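Local coordinates for hydrolase (Thermus thermophilus, PDB 1UFO), which belongs to the alpha/beta hydrolase fold and is probably a serine hydrolase, although its substrate remains unknown, at residues L27-H31 and F88-A92; V81-A85 and L114-V118. One frame throughout, in Å; residues are numbered along the deposited sequence.

Contact 1: L27-H31 and F88-A92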
loop_
_atom_site.group_PDB
_atom_site.type_symbol
_atom_site.label_atom_id
_atom_site.label_comp_id
_atom_site.label_asym_id
_atom_site.label_seq_id
_atom_site.Cartn_x
_atom_site.Cartn_y
_atom_site.Cartn_z
ATOM N N LEU A 27 -11.219 15.608 -3.726
ATOM C CA LEU A 27 -10.243 15.247 -2.681
ATOM C C LEU A 27 -9.902 16.561 -1.997
ATOM O O LEU A 27 -9.311 17.456 -2.599
ATOM C CB LEU A 27 -8.964 14.623 -3.265
ATOM C CG LEU A 27 -7.893 14.246 -2.253
ATOM C CD1 LEU A 27 -8.494 13.241 -1.215
ATOM C CD2 LEU A 27 -6.665 13.664 -2.889
ATOM N N LEU A 28 -10.286 16.691 -0.725
ATOM C CA LEU A 28 -9.891 17.860 0.081
ATOM C C LEU A 28 -8.600 17.468 0.760
ATOM O O LEU A 28 -8.578 16.476 1.509
ATOM C CB LEU A 28 -10.996 18.230 1.154
ATOM C CG LEU A 28 -10.561 19.341 2.138
ATOM C CD1 LEU A 28 -10.197 20.648 1.421
ATOM C CD2 LEU A 28 -11.776 19.613 3.148
ATOM N N ALA A 29 -7.558 18.246 0.528
ATOM C CA ALA A 29 -6.192 17.947 1.084
ATOM C C ALA A 29 -5.821 18.969 2.117
ATOM O O ALA A 29 -5.971 20.161 1.884
ATOM C CB ALA A 29 -5.151 17.919 -0.059
ATOM N N LEU A 30 -5.298 18.490 3.247
ATOM C CA LEU A 30 -4.960 19.266 4.439
ATOM C C LEU A 30 -3.485 19.128 4.688
ATOM O O LEU A 30 -2.965 18.042 4.947
ATOM C CB LEU A 30 -5.711 18.758 5.681
ATOM C CG LEU A 30 -7.227 18.664 5.406
ATOM C CD1 LEU A 30 -7.911 18.095 6.703
ATOM C CD2 LEU A 30 -7.890 20.057 5.071
ATOM N N HIS A 31 -2.782 20.266 4.532
ATOM C CA HIS A 31 -1.347 20.297 4.618
ATOM C C HIS A 31 -0.860 20.137 6.067
ATOM O O HIS A 31 -1.672 20.143 7.004
ATOM C CB HIS A 31 -0.855 21.632 3.964
ATOM C CG HIS A 31 -1.169 22.867 4.758
ATOM N ND1 HIS A 31 -0.532 23.176 5.945
ATOM C CD2 HIS A 31 -2.076 23.865 4.529
ATOM C CE1 HIS A 31 -0.993 24.345 6.393
ATOM N NE2 HIS A 31 -1.924 24.791 5.534
ATOM N N PHE A 88 -8.294 24.372 11.957
ATOM C CA PHE A 88 -8.202 23.761 10.600
ATOM C C PHE A 88 -9.316 22.698 10.434
ATOM O O PHE A 88 -9.954 22.584 9.347
ATOM C CB PHE A 88 -6.798 23.109 10.451
ATOM C CG PHE A 88 -6.351 22.829 9.012
ATOM C CD1 PHE A 88 -6.912 23.451 7.936
ATOM C CD2 PHE A 88 -5.226 22.028 8.835
ATOM C CE1 PHE A 88 -6.327 23.319 6.631
ATOM C CE2 PHE A 88 -4.616 21.877 7.578
ATOM C CZ PHE A 88 -5.149 22.526 6.468
ATOM N N LYS A 89 -9.594 21.904 11.486
ATOM C CA LYS A 89 -10.658 20.927 11.458
ATOM C C LYS A 89 -12.009 21.571 11.197
ATOM O O LYS A 89 -12.774 21.105 10.340
ATOM C CB LYS A 89 -10.728 20.196 12.842
ATOM C CG LYS A 89 -11.887 19.205 12.931
ATOM C CD LYS A 89 -12.427 19.039 14.355
ATOM C CE LYS A 89 -13.102 20.318 14.781
ATOM N NZ LYS A 89 -13.861 20.131 16.049
ATOM N N GLU A 90 -12.329 22.624 11.962
ATOM C CA GLU A 90 -13.682 23.211 11.851
ATOM C C GLU A 90 -13.873 23.797 10.464
ATOM O O GLU A 90 -14.964 23.666 9.895
ATOM C CB GLU A 90 -13.844 24.234 12.975
ATOM C CG GLU A 90 -15.181 24.878 13.086
ATOM C CD GLU A 90 -15.342 26.010 12.052
ATOM O OE1 GLU A 90 -16.518 26.265 11.754
ATOM O OE2 GLU A 90 -14.356 26.647 11.601
ATOM N N GLU A 91 -12.829 24.420 9.940
ATOM C CA GLU A 91 -12.884 25.027 8.579
ATOM C C GLU A 91 -13.015 23.930 7.528
ATOM O O GLU A 91 -13.783 24.041 6.566
ATOM C CB GLU A 91 -11.604 25.832 8.274
ATOM C CG GLU A 91 -11.568 27.105 9.143
ATOM C CD GLU A 91 -10.225 27.720 9.242
ATOM O OE1 GLU A 91 -9.239 27.117 8.783
ATOM O OE2 GLU A 91 -10.164 28.854 9.803
ATOM N N ALA A 92 -12.229 22.850 7.691
ATOM C CA ALA A 92 -12.251 21.807 6.691
ATOM C C ALA A 92 -13.606 21.161 6.586
ATOM O O ALA A 92 -14.046 20.803 5.502
ATOM C CB ALA A 92 -11.185 20.720 7.079
#
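Leu28, Leu30 and His31 meet Phe88 and Ala92 where the end of strand 25-30 packs against helix 77-103. The two short segments are nearly antiparallel, at 165°, with their axes 10.7 Å apart at closest approach. Leu28 and Leu30 point toward the helix from alternate strand positions, while Phe88 and Ala92, one helical turn apart, point back. The CB of Ala92 meets CD2 of Leu30 at 3.9 Å and, slightly farther, CD2 of Leu28, a methyl that also rests against the carbonyl O of Ala92.

In Phe88 a chi1 of -161° carries CG nearly trans to the backbone nitrogen and sends the ring toward the strand end. There CE2 comes within 3.8 Å of CB of Leu30, the two side chains running alongside each other in opposing senses. The same CE2 lies 3.5 Å from the carbonyl O of His31, which sits at the ring edge and in its plane. Its neighbour CZ stands over one face of the His31 imidazole, offset toward the rim; the rings are inclined at 46°, with centroids 5.1 Å apart. NE2 of His31 is hydrogen-bonded to the backbone N of Ala59, a bond that limits how the imidazole can turn against Phe88. An alanine in place of Phe88 is likely to open a gap beside Leu30 and leave the imidazole without the phenyl ring over that face.

A helix packed on the mostly parallel central sheet is characteristic of the alpha/beta hydrolase fold. This buried contact is apolar, with polar His31 braced by a phenyl ring while a backbone amide engages its nitrogen.

Contact 2: V81-A85 and L114-V118; sequences VYRVA and LGAFV
The ring of Tyr82 turns its edge to the face of Phe117 in an offset edge-to-face pair, with planes at 67° and centroids 5.2 Å apart. The touching edge is the CD2-CE2 side of the tyrosine, and CE2 stands over the phenyl face, 3.7 Å from CE2 of Phe117. Contact therefore falls along the flank of the phenol and not at its hydroxyl, which is hydrogen-bonded to the backbone N of Met142. That bond and the Phe117 face together limit how the phenol can swing. CG1 of the preceding Val81 lies above the centre of one Tyr82 face.

Leu114 is the knob of the interface, set in a hole formed by Val81, Tyr82, Val84 and Ala85. With chi1 at -172° its CG extends trans to the backbone nitrogen, driving the fork of methyls toward the other helix. CD1 is the deeper branch, 3.9 Å from CG1 of Val81 and 4.0 Å from CB of Ala85, and it also touches CE2 of Tyr82. CD2 turns to the Val84 side. One turn further along the helix, CG2 of Val118 lies 3.7 Å from the carbonyl O of Ala85 and close to its CB. The small Ala85 marks the closest backbone approach, its CA 5.9 Å from CA of Val118.

The two segments cross at -52° with axes 10.4 Å apart, joining helix 77-103 to the start of helix 114-124, which holds Gly115 of the probable nucleophile elbow. Helix 153-160 packs beside both aromatic rings through Leu158, and helix 114-124 itself follows directly on strand 107-112 of the central sheet.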
loop_
_atom_site.group_PDB
_atom_site.type_symbol
_atom_site.label_atom_id
_atom_site.label_comp_id
_atom_site.label_asym_id
_atom_site.label_seq_id
_atom_site.Cartn_x
_atom_site.Cartn_y
_atom_site.Cartn_z
ATOM N N VAL A 81 0.154 24.557 18.264
ATOM C CA VAL A 81 0.050 23.626 17.122
ATOM C C VAL A 81 -1.342 22.997 17.149
ATOM O O VAL A 81 -2.031 22.949 16.100
ATOM C CB VAL A 81 1.139 22.529 17.239
ATOM C CG1 VAL A 81 0.797 21.325 16.309
ATOM C CG2 VAL A 81 2.476 23.089 16.825
ATOM N N TYR A 82 -1.823 22.541 18.308
ATOM C CA TYR A 82 -3.141 21.901 18.267
ATOM C C TYR A 82 -4.322 22.856 18.212
ATOM O O TYR A 82 -5.442 22.466 17.801
ATOM C CB TYR A 82 -3.280 20.859 19.374
ATOM C CG TYR A 82 -2.402 19.673 19.055
ATOM C CD1 TYR A 82 -1.232 19.426 19.759
ATOM C CD2 TYR A 82 -2.693 18.862 17.966
ATOM C CE1 TYR A 82 -0.379 18.404 19.396
ATOM C CE2 TYR A 82 -1.808 17.829 17.544
ATOM C CZ TYR A 82 -0.647 17.614 18.271
ATOM O OH TYR A 82 0.268 16.733 17.732
ATOM N N ARG A 83 -4.092 24.126 18.576
ATOM C CA ARG A 83 -5.159 25.119 18.354
ATOM C C ARG A 83 -5.249 25.365 16.818
ATOM O O ARG A 83 -6.367 25.473 16.256
ATOM C CB ARG A 83 -4.811 26.382 19.155
ATOM C CG ARG A 83 -5.719 27.580 18.817
ATOM C CD ARG A 83 -7.237 27.219 18.808
ATOM N NE ARG A 83 -7.703 26.598 20.055
ATOM C CZ ARG A 83 -8.899 26.038 20.225
ATOM N NH1 ARG A 83 -9.251 25.502 21.395
ATOM N NH2 ARG A 83 -9.807 25.995 19.228
ATOM N N VAL A 84 -4.110 25.449 16.130
ATOM C CA VAL A 84 -4.153 25.507 14.613
ATOM C C VAL A 84 -4.936 24.244 14.111
ATOM O O VAL A 84 -5.832 24.393 13.260
ATOM C CB VAL A 84 -2.765 25.418 14.004
ATOM C CG1 VAL A 84 -2.858 25.179 12.422
ATOM C CG2 VAL A 84 -1.979 26.768 14.222
ATOM N N ALA A 85 -4.661 23.051 14.643
ATOM C CA ALA A 85 -5.382 21.832 14.196
ATOM C C ALA A 85 -6.877 21.887 14.431
ATOM O O ALA A 85 -7.664 21.521 13.547
ATOM C CB ALA A 85 -4.823 20.611 14.921
ATOM N N LEU A 114 0.278 17.117 10.357
ATOM C CA LEU A 114 -0.775 17.677 11.188
ATOM C C LEU A 114 -2.096 17.543 10.444
ATOM O O LEU A 114 -3.129 17.343 11.070
ATOM C CB LEU A 114 -0.452 19.137 11.516
ATOM C CG LEU A 114 -1.420 19.723 12.537
ATOM C CD1 LEU A 114 -1.261 19.098 13.922
ATOM C CD2 LEU A 114 -1.211 21.251 12.569
ATOM N N GLY A 115 -2.081 17.636 9.130
ATOM C CA GLY A 115 -3.327 17.470 8.361
ATOM C C GLY A 115 -3.923 16.046 8.488
ATOM O O GLY A 115 -5.138 15.897 8.434
ATOM N N ALA A 116 -3.053 15.040 8.716
ATOM C CA ALA A 116 -3.535 13.669 8.906
ATOM C C ALA A 116 -4.230 13.606 10.271
ATOM O O ALA A 116 -5.277 12.926 10.439
ATOM C CB ALA A 116 -2.354 12.698 8.863
ATOM N N PHE A 117 -3.673 14.330 11.266
ATOM C CA PHE A 117 -4.309 14.333 12.581
ATOM C C PHE A 117 -5.664 15.037 12.490
ATOM O O PHE A 117 -6.619 14.613 13.134
ATOM C CB PHE A 117 -3.388 15.079 13.595
ATOM C CG PHE A 117 -3.970 15.100 14.974
ATOM C CD1 PHE A 117 -3.953 13.944 15.764
ATOM C CD2 PHE A 117 -4.536 16.285 15.490
ATOM C CE1 PHE A 117 -4.492 13.946 17.043
ATOM C CE2 PHE A 117 -5.051 16.310 16.784
ATOM C CZ PHE A 117 -5.038 15.127 17.562
ATOM N N VAL A 118 -5.725 16.124 11.697
ATOM C CA VAL A 118 -7.002 16.823 11.507
ATOM C C VAL A 118 -8.011 15.873 10.868
ATOM O O VAL A 118 -9.178 15.910 11.216
ATOM C CB VAL A 118 -6.788 18.078 10.643
ATOM C CG1 VAL A 118 -8.204 18.768 10.299
ATOM C CG2 VAL A 118 -5.959 19.055 11.452
#

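From the N terminus, strand 25-30 is laid down first, and contact 1 closes a loop of 56 residues that includes helix 37-42 and strand 52-56 before helix 77-103 returns over it. Contact 2 starts inside that loop, on an earlier turn of the same helix, and closes 28 residues through strand 107-112, so the two contacts cross. Strands 52-56 and 107-112 are parallel and flank strand 25-30, which makes helix 77-103 the helix of a beta-alpha-beta crossover. The contacts also touch directly: Val118 packs on Leu30, Phe88 and Lys89, and Leu30 meets Gly115, tying the central sheet, helix 77-103 and helix 114-124 into one core.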